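Local coordinates for protein adenylate kinase (PDB 3BE4) that probably transfers a phosphoryl group between ATP and AMP, and here holds the two-substrate analogue bis(adenosine)-5'-pentaphosphate, at residues I9-P14 with T113-F118; G90-I95 with A185-F190. One frame throughout, in Å; residues are numbered along the deposited sequence.

Contact 1 lies deep in the parallel sheet, pairing strand 7-12 with strand 114-119, while contact 2, nearer the outside and only partly buried, packs the loop after strand 86-89 against helix 186-192. The two touch: Ile9 CD1 comes 3.6 Å from Pro92 CD, and Ile11 CD1 meets Leu187 CB, so the loop and the helix of contact 2 lie against the face of the strands that carries Ile9 and Ile11. Backbone hydrogen bonds zip contact 1 together, with apolar side chains on both faces, whereas no hydrogen bond crosses contact 2, whose halves meet through apolar side chains. Both reach the nucleotide analogue, contact 1 at Pro14 and contact 2 more extensively through Gly90, Phe91 and Arg93.

Contact 1: residues I9-P14 with T113-F118; sequences ILIGAP and TSVIYF. With AP5 (bis(adenosine)-5'-pentaphosphate), chain C.
Ile9 to Ile11 run beside Val115 to Phe118 where strand 7-12, central in the five-stranded parallel sheet of a P-loop kinase, pairs with its neighbour 114-119, the axes 22° apart. The ladder alternates regularly: Ile9 N donates to Ser114 O, Ile116 N to Ile9 O at 2.9 Å, Ile11 N to Ile116 O, and Phe118 N to Ile11 O at 2.8 Å. That last bond is straight (167° at the hydrogen), and the same carbonyl is approached by Tyr117 CA. Tyr117 CG stands anti to its backbone N, and the ring brings CD1 to 3.5 Å from Ile11 O, which lies in the ring plane at its edge.

The chain then runs on into the phosphate-binding P-loop around Gly12. There a water bridges the two segments, accepting from Ala13 N at 2.8 Å and donating to Phe118 O at 2.6 Å. Pro14, further on, puts CB 3.1 Å from O2B of the analogue.

Side chains pack on both faces. On one, Val115 CG1, anti to the backbone N (chi1 172°), meets the tip of Ile11, CD1, at 3.6 Å, and Tyr191 and Leu187 of helix 186-192 close over this side. On the other, Leu10 lies alongside Ile116, pointing the same way, while its CD1 and CD2 both reach the ring of Phe118, CD2 4.0 Å from CE1. Helix 18-29 covers that face with Lys18 and Cys22 against Leu10, and strand 197-201 flanks the pair beyond Ile116 and Phe118.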
loop_
_atom_site.group_PDB
_atom_site.type_symbol
_atom_site.label_atom_id
_atom_site.label_comp_id
_atom_site.label_asym_id
_atom_site.label_seq_id
_atom_site.Cartn_x
_atom_site.Cartn_y
_atom_site.Cartn_z
ATOM N N ILE A 9 8.003 -1.339 5.440
ATOM C CA ILE A 9 6.574 -1.729 5.292
ATOM C C ILE A 9 5.753 -0.514 5.762
ATOM O O ILE A 9 6.092 0.091 6.761
ATOM C CB ILE A 9 6.269 -2.912 6.260
ATOM C CG1 ILE A 9 7.009 -4.214 5.819
ATOM C CG2 ILE A 9 4.759 -3.270 6.242
ATOM C CD1 ILE A 9 6.754 -5.412 6.733
ATOM N N LEU A 10 4.735 -0.172 4.996
ATOM C CA LEU A 10 3.705 0.772 5.476
ATOM C C LEU A 10 2.439 -0.038 5.911
ATOM O O LEU A 10 1.942 -0.901 5.154
ATOM C CB LEU A 10 3.335 1.681 4.347
ATOM C CG LEU A 10 4.522 2.452 3.716
ATOM C CD1 LEU A 10 3.946 3.451 2.768
ATOM C CD2 LEU A 10 5.377 3.088 4.745
ATOM N N ILE A 11 1.902 0.149 7.136
ATOM C CA ILE A 11 0.672 -0.548 7.478
ATOM C C ILE A 11 -0.307 0.613 7.805
ATOM O O ILE A 11 0.046 1.639 8.395
ATOM C CB ILE A 11 0.878 -1.276 8.853
ATOM C CG1 ILE A 11 1.813 -2.464 8.666
ATOM C CG2 ILE A 11 -0.482 -1.895 9.340
ATOM C CD1 ILE A 11 2.165 -3.061 10.065
ATOM N N GLY A 12 -1.530 0.435 7.422
ATOM C CA GLY A 12 -2.478 1.488 7.781
ATOM C C GLY A 12 -3.798 1.031 7.151
ATOM O O GLY A 12 -3.819 0.172 6.284
ATOM N N ALA A 13 -4.854 1.654 7.639
ATOM C CA ALA A 13 -6.220 1.338 7.145
ATOM C C ALA A 13 -6.262 1.430 5.634
ATOM O O ALA A 13 -5.530 2.266 5.047
ATOM C CB ALA A 13 -7.198 2.244 7.804
ATOM N N PRO A 14 -7.150 0.689 4.946
ATOM C CA PRO A 14 -7.429 0.899 3.561
ATOM C C PRO A 14 -7.776 2.407 3.381
ATOM O O PRO A 14 -8.521 3.020 4.124
ATOM C CB PRO A 14 -8.619 -0.031 3.288
ATOM C CG PRO A 14 -9.174 -0.276 4.683
ATOM C CD PRO A 14 -8.040 -0.383 5.541
ATOM N N THR A 113 14.117 -2.573 7.674
ATOM C CA THR A 113 14.566 -1.391 8.294
ATOM C C THR A 113 13.542 -0.814 9.283
ATOM O O THR A 113 13.870 -0.410 10.415
ATOM C CB THR A 113 14.834 -0.277 7.181
ATOM O OG1 THR A 113 15.733 -0.823 6.339
ATOM C CG2 THR A 113 15.412 1.072 7.791
ATOM N N SER A 114 12.300 -0.626 8.805
ATOM C CA SER A 114 11.368 0.174 9.572
ATOM C C SER A 114 10.005 -0.265 9.111
ATOM O O SER A 114 9.861 -0.657 7.946
ATOM C CB SER A 114 11.423 1.706 9.205
ATOM O OG SER A 114 12.579 2.295 9.846
ATOM N N VAL A 115 9.033 -0.163 10.013
ATOM C CA VAL A 115 7.624 -0.373 9.645
ATOM C C VAL A 115 6.952 0.923 10.110
ATOM O O VAL A 115 7.158 1.389 11.256
ATOM C CB VAL A 115 7.023 -1.589 10.428
ATOM C CG1 VAL A 115 5.530 -1.685 10.209
ATOM C CG2 VAL A 115 7.711 -2.911 10.003
ATOM N N ILE A 116 6.122 1.493 9.264
ATOM C CA ILE A 116 5.531 2.813 9.582
ATOM C C ILE A 116 4.032 2.581 9.593
ATOM O O ILE A 116 3.421 2.174 8.574
ATOM C CB ILE A 116 5.856 3.855 8.498
ATOM C CG1 ILE A 116 7.356 4.099 8.594
ATOM C CG2 ILE A 116 5.165 5.244 8.822
ATOM C CD1 ILE A 116 7.942 5.207 7.566
ATOM N N TYR A 117 3.392 2.940 10.708
ATOM C CA TYR A 117 1.958 2.682 10.872
ATOM C C TYR A 117 1.230 4.036 10.717
ATOM O O TYR A 117 1.529 5.025 11.416
ATOM C CB TYR A 117 1.713 2.125 12.270
ATOM C CG TYR A 117 0.242 1.989 12.684
ATOM C CD1 TYR A 117 -0.761 1.642 11.798
ATOM C CD2 TYR A 117 -0.091 2.200 14.009
ATOM C CE1 TYR A 117 -2.162 1.595 12.224
ATOM C CE2 TYR A 117 -1.397 2.120 14.419
ATOM C CZ TYR A 117 -2.397 1.841 13.533
ATOM O OH TYR A 117 -3.662 1.770 14.075
ATOM N N PHE A 118 0.307 4.102 9.768
ATOM C CA PHE A 118 -0.396 5.355 9.450
ATOM C C PHE A 118 -1.644 5.382 10.354
ATOM O O PHE A 118 -2.584 4.582 10.150
ATOM C CB PHE A 118 -0.910 5.316 7.998
ATOM C CG PHE A 118 0.170 5.662 6.959
ATOM C CD1 PHE A 118 1.478 5.090 6.990
ATOM C CD2 PHE A 118 -0.146 6.540 5.931
ATOM C CE1 PHE A 118 2.438 5.467 5.986
ATOM C CE2 PHE A 118 0.737 6.856 4.952
ATOM C CZ PHE A 118 2.086 6.383 4.972
HETATM P PA AP5 C . -5.283 -1.866 -2.206
HETATM O O1A AP5 C . -5.196 -1.342 -3.649
HETATM O O2A AP5 C . -4.097 -1.844 -1.362
HETATM O O3A AP5 C . -6.489 -1.121 -1.461
HETATM P PB AP5 C . -6.722 -0.790 0.075
HETATM O O1B AP5 C . -6.045 -1.747 0.930
HETATM O O2B AP5 C . -8.225 -0.520 0.232
HETATM O O3B AP5 C . -5.892 0.669 0.160
HETATM P PG AP5 C . -5.936 1.895 -0.813
HETATM O O1G AP5 C . -7.366 2.244 -1.046
HETATM O O2G AP5 C . -5.059 1.566 -1.951
HETATM O O3G AP5 C . -5.287 2.924 0.195
HETATM P PD AP5 C . -3.894 3.774 0.228
HETATM O O1D AP5 C . -3.074 3.349 -0.913
HETATM O O2D AP5 C . -3.415 3.677 1.616
HETATM O O3D AP5 C . -4.429 5.273 0.065
HETATM P PE AP5 C . -4.244 6.251 -1.179
HETATM O O1E AP5 C . -4.790 5.622 -2.348
HETATM O O2E AP5 C . -2.829 6.790 -1.254
HETATM O O5F AP5 C . -5.799 -3.377 -2.148
HETATM C C5F AP5 C . -6.882 -3.624 -3.058
HETATM C C4F AP5 C . -7.520 -4.964 -2.503
HETATM O O4F AP5 C . -6.722 -6.018 -2.988
HETATM C C3F AP5 C . -7.616 -5.167 -1.038
HETATM O O3F AP5 C . -8.760 -4.548 -0.492
HETATM C C2F AP5 C . -7.741 -6.704 -1.060
HETATM O O2F AP5 C . -9.042 -7.124 -1.629
HETATM C C1F AP5 C . -6.672 -7.119 -2.054
HETATM N N9A AP5 C . -5.390 -7.216 -1.410
HETATM C C8A AP5 C . -4.324 -6.304 -1.648
HETATM N N7A AP5 C . -3.265 -6.650 -0.935
HETATM C C5A AP5 C . -3.600 -7.834 -0.249
HETATM C C6A AP5 C . -2.857 -8.652 0.580
HETATM N N6A AP5 C . -1.640 -8.437 1.094
HETATM N N1A AP5 C . -3.573 -9.772 1.071
HETATM C C2A AP5 C . -4.789 -10.005 0.628
HETATM N N3A AP5 C . -5.548 -9.241 -0.187
HETATM C C4A AP5 C . -4.863 -8.124 -0.709
HETATM O O5J AP5 C . -5.093 7.478 -0.687
HETATM C C5J AP5 C . -6.601 7.387 -0.652
HETATM C C4J AP5 C . -7.087 8.817 -0.969
HETATM O O4J AP5 C . -6.704 9.815 -0.002
HETATM C C3J AP5 C . -6.682 9.265 -2.375
HETATM O O3J AP5 C . -7.740 10.002 -2.951
HETATM C C2J AP5 C . -5.599 10.216 -1.972
HETATM O O2J AP5 C . -5.441 11.248 -2.935
HETATM C C1J AP5 C . -5.985 10.934 -0.754
HETATM N N9B AP5 C . -4.996 11.353 0.190
HETATM C C8B AP5 C . -3.768 10.745 0.445
HETATM N N7B AP5 C . -3.174 11.413 1.452
HETATM C C5B AP5 C . -3.998 12.443 1.839
HETATM C C6B AP5 C . -3.986 13.356 2.940
HETATM N N6B AP5 C . -2.940 13.381 3.765
HETATM N N1B AP5 C . -5.025 14.227 3.060
HETATM C C2B AP5 C . -6.141 14.114 2.217
HETATM N N3B AP5 C . -6.253 13.200 1.205
HETATM C C4B AP5 C . -5.220 12.289 1.069
HETATM O O HOH W 1 -4.700 3.065 10.004
#

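Contact 2: residues G90-I95 with A185-F190; sequences GFPRTI and APLVKF. With AP5 (bis(adenosine)-5'-pentaphosphate), chain C.
With chi1 and chi2 both at -65°, Ile95 places CG1 beside its backbone N and folds CD1 back to 3.6 Å from Leu187 CD2 and 3.8 Å from Phe190 CD1, the Ile95 and Leu187 side chains running antiparallel and overlapping at their ends. The other branch of Leu187, CD1, presses close on Pro92 O (3.2 Å), on the residue that follows the cis peptide bond.

Arg93 turns the other way, toward the analogue. Its CG sits between the backbone N and the carbonyl carbon (chi1 69°), and the chain bends at chi3. NE donates to Gly90 O at 2.9 Å from above the carbonyl plane, and the analogue's N6A bonds to the same oxygen at 3.0 Å. NH1 and NH2 both grip O1B, NH1 at 2.9 Å, while N9A of the analogue lies over one guanidinium face, offset toward its rim. This matches the AMP site of adenylate kinases.

Thr94 is the N-cap of helix 95-108, its OG1 bonded to Gln97 N and to Asp66. Leu187 and Phe190 also touch Ala98 of that helix, and Leu187 reaches Ile11 of strand 7-12 as well, while Phe91 lies against helix 66-78.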
loop_
_atom_site.group_PDB
_atom_site.type_symbol
_atom_site.label_atom_id
_atom_site.label_comp_id
_atom_site.label_asym_id
_atom_site.label_seq_id
_atom_site.Cartn_x
_atom_site.Cartn_y
_atom_site.Cartn_z
ATOM N N GLY A 90 0.349 -2.238 1.910
ATOM C CA GLY A 90 -0.821 -3.181 1.888
ATOM C C GLY A 90 -0.393 -4.620 2.034
ATOM O O GLY A 90 -1.144 -5.499 1.645
ATOM N N PHE A 91 0.883 -4.848 2.281
ATOM C CA PHE A 91 1.402 -6.241 2.495
ATOM C C PHE A 91 2.529 -6.034 3.444
ATOM O O PHE A 91 3.346 -5.139 3.236
ATOM C CB PHE A 91 1.955 -6.844 1.160
ATOM C CG PHE A 91 2.607 -8.153 1.368
ATOM C CD1 PHE A 91 1.882 -9.349 1.215
ATOM C CD2 PHE A 91 3.901 -8.197 1.831
ATOM C CE1 PHE A 91 2.534 -10.594 1.514
ATOM C CE2 PHE A 91 4.528 -9.456 2.084
ATOM C CZ PHE A 91 3.836 -10.619 1.972
ATOM N N PRO A 92 2.677 -6.900 4.388
ATOM C CA PRO A 92 1.647 -7.934 4.766
ATOM C C PRO A 92 0.366 -7.369 5.324
ATOM O O PRO A 92 0.403 -6.299 5.885
ATOM C CB PRO A 92 2.362 -8.708 5.966
ATOM C CG PRO A 92 3.336 -7.761 6.443
ATOM C CD PRO A 92 3.848 -6.922 5.267
ATOM N N ARG A 93 -0.747 -8.106 5.274
ATOM C CA ARG A 93 -1.903 -7.556 5.905
ATOM C C ARG A 93 -2.530 -8.643 6.784
ATOM O O ARG A 93 -3.567 -8.411 7.346
ATOM C CB ARG A 93 -2.811 -6.724 4.830
ATOM C CG ARG A 93 -3.459 -7.529 3.847
ATOM C CD ARG A 93 -4.524 -6.644 3.242
ATOM N NE ARG A 93 -3.945 -5.700 2.236
ATOM C CZ ARG A 93 -4.657 -4.688 1.756
ATOM N NH1 ARG A 93 -5.885 -4.350 2.174
ATOM N NH2 ARG A 93 -4.057 -3.966 0.764
ATOM N N THR A 94 -1.861 -9.803 6.957
ATOM C CA THR A 94 -2.282 -10.816 7.928
ATOM C C THR A 94 -0.979 -11.331 8.586
ATOM O O THR A 94 0.127 -11.175 8.060
ATOM C CB THR A 94 -2.965 -12.046 7.296
ATOM O OG1 THR A 94 -1.997 -12.726 6.425
ATOM C CG2 THR A 94 -4.182 -11.666 6.529
ATOM N N ILE A 95 -1.123 -12.010 9.712
ATOM C CA ILE A 95 -0.012 -12.571 10.398
ATOM C C ILE A 95 0.652 -13.670 9.525
ATOM O O ILE A 95 1.878 -13.601 9.473
ATOM C CB ILE A 95 -0.453 -13.140 11.853
ATOM C CG1 ILE A 95 -0.886 -11.991 12.714
ATOM C CG2 ILE A 95 0.731 -13.840 12.469
ATOM C CD1 ILE A 95 0.312 -11.018 13.019
ATOM N N ALA A 185 -4.660 -5.002 11.756
ATOM C CA ALA A 185 -4.253 -4.247 12.925
ATOM C C ALA A 185 -3.311 -4.974 13.943
ATOM O O ALA A 185 -2.408 -4.298 14.478
ATOM C CB ALA A 185 -5.455 -3.680 13.586
ATOM N N PRO A 186 -3.455 -6.298 14.131
ATOM C CA PRO A 186 -2.511 -7.128 14.941
ATOM C C PRO A 186 -1.054 -7.086 14.535
ATOM O O PRO A 186 -0.153 -7.427 15.333
ATOM C CB PRO A 186 -2.986 -8.554 14.679
ATOM C CG PRO A 186 -4.450 -8.426 14.581
ATOM C CD PRO A 186 -4.584 -7.169 13.677
ATOM N N LEU A 187 -0.822 -6.711 13.278
ATOM C CA LEU A 187 0.530 -6.525 12.805
ATOM C C LEU A 187 1.243 -5.365 13.461
ATOM O O LEU A 187 2.475 -5.347 13.447
ATOM C CB LEU A 187 0.570 -6.339 11.287
ATOM C CG LEU A 187 0.126 -7.511 10.465
ATOM C CD1 LEU A 187 0.082 -6.944 9.028
ATOM C CD2 LEU A 187 1.173 -8.616 10.515
ATOM N N VAL A 188 0.517 -4.409 14.029
ATOM C CA VAL A 188 1.208 -3.310 14.687
ATOM C C VAL A 188 1.963 -3.877 15.903
ATOM O O VAL A 188 3.147 -3.608 16.078
ATOM C CB VAL A 188 0.252 -2.260 15.171
ATOM C CG1 VAL A 188 1.000 -1.174 15.908
ATOM C CG2 VAL A 188 -0.402 -1.613 13.978
ATOM N N LYS A 189 1.306 -4.713 16.700
ATOM C CA LYS A 189 2.069 -5.324 17.836
ATOM C C LYS A 189 3.187 -6.248 17.383
ATOM O O LYS A 189 4.270 -6.230 17.967
ATOM C CB LYS A 189 1.029 -5.994 18.780
ATOM C CG LYS A 189 0.291 -4.880 19.428
ATOM C CD LYS A 189 -0.732 -5.308 20.474
ATOM C CE LYS A 189 -1.577 -4.091 21.020
ATOM N NZ LYS A 189 -0.839 -2.937 21.664
ATOM N N PHE A 190 2.960 -7.008 16.298
ATOM C CA PHE A 190 3.902 -7.938 15.705
ATOM C C PHE A 190 5.187 -7.180 15.456
ATOM O O PHE A 190 6.288 -7.651 15.791
ATOM C CB PHE A 190 3.360 -8.502 14.388
ATOM C CG PHE A 190 4.262 -9.523 13.694
ATOM C CD1 PHE A 190 4.028 -10.929 13.810
ATOM C CD2 PHE A 190 5.274 -9.110 12.859
ATOM C CE1 PHE A 190 4.826 -11.852 13.157
ATOM C CE2 PHE A 190 6.091 -10.026 12.187
ATOM C CZ PHE A 190 5.876 -11.405 12.295
HETATM P PA AP5 C . -5.283 -1.866 -2.206
HETATM O O1A AP5 C . -5.196 -1.342 -3.649
HETATM O O2A AP5 C . -4.097 -1.844 -1.362
HETATM O O3A AP5 C . -6.489 -1.121 -1.461
HETATM P PB AP5 C . -6.722 -0.790 0.075
HETATM O O1B AP5 C . -6.045 -1.747 0.930
HETATM O O2B AP5 C . -8.225 -0.520 0.232
HETATM O O3B AP5 C . -5.892 0.669 0.160
HETATM P PG AP5 C . -5.936 1.895 -0.813
HETATM O O1G AP5 C . -7.366 2.244 -1.046
HETATM O O2G AP5 C . -5.059 1.566 -1.951
HETATM O O3G AP5 C . -5.287 2.924 0.195
HETATM P PD AP5 C . -3.894 3.774 0.228
HETATM O O1D AP5 C . -3.074 3.349 -0.913
HETATM O O2D AP5 C . -3.415 3.677 1.616
HETATM O O3D AP5 C . -4.429 5.273 0.065
HETATM P PE AP5 C . -4.244 6.251 -1.179
HETATM O O1E AP5 C . -4.790 5.622 -2.348
HETATM O O2E AP5 C . -2.829 6.790 -1.254
HETATM O O5F AP5 C . -5.799 -3.377 -2.148
HETATM C C5F AP5 C . -6.882 -3.624 -3.058
HETATM C C4F AP5 C . -7.520 -4.964 -2.503
HETATM O O4F AP5 C . -6.722 -6.018 -2.988
HETATM C C3F AP5 C . -7.616 -5.167 -1.038
HETATM O O3F AP5 C . -8.760 -4.548 -0.492
HETATM C C2F AP5 C . -7.741 -6.704 -1.060
HETATM O O2F AP5 C . -9.042 -7.124 -1.629
HETATM C C1F AP5 C . -6.672 -7.119 -2.054
HETATM N N9A AP5 C . -5.390 -7.216 -1.410
HETATM C C8A AP5 C . -4.324 -6.304 -1.648
HETATM N N7A AP5 C . -3.265 -6.650 -0.935
HETATM C C5A AP5 C . -3.600 -7.834 -0.249
HETATM C C6A AP5 C . -2.857 -8.652 0.580
HETATM N N6A AP5 C . -1.640 -8.437 1.094
HETATM N N1A AP5 C . -3.573 -9.772 1.071
HETATM C C2A AP5 C . -4.789 -10.005 0.628
HETATM N N3A AP5 C . -5.548 -9.241 -0.187
HETATM C C4A AP5 C . -4.863 -8.124 -0.709
HETATM O O5J AP5 C . -5.093 7.478 -0.687
HETATM C C5J AP5 C . -6.601 7.387 -0.652
HETATM C C4J AP5 C . -7.087 8.817 -0.969
HETATM O O4J AP5 C . -6.704 9.815 -0.002
HETATM C C3J AP5 C . -6.682 9.265 -2.375
HETATM O O3J AP5 C . -7.740 10.002 -2.951
HETATM C C2J AP5 C . -5.599 10.216 -1.972
HETATM O O2J AP5 C . -5.441 11.248 -2.935
HETATM C C1J AP5 C . -5.985 10.934 -0.754
HETATM N N9B AP5 C . -4.996 11.353 0.190
HETATM C C8B AP5 C . -3.768 10.745 0.445
HETATM N N7B AP5 C . -3.174 11.413 1.452
HETATM C C5B AP5 C . -3.998 12.443 1.839
HETATM C C6B AP5 C . -3.986 13.356 2.940
HETATM N N6B AP5 C . -2.940 13.381 3.765
HETATM N N1B AP5 C . -5.025 14.227 3.060
HETATM C C2B AP5 C . -6.141 14.114 2.217
HETATM N N3B AP5 C . -6.253 13.200 1.205
HETATM C C4B AP5 C . -5.220 12.289 1.069
#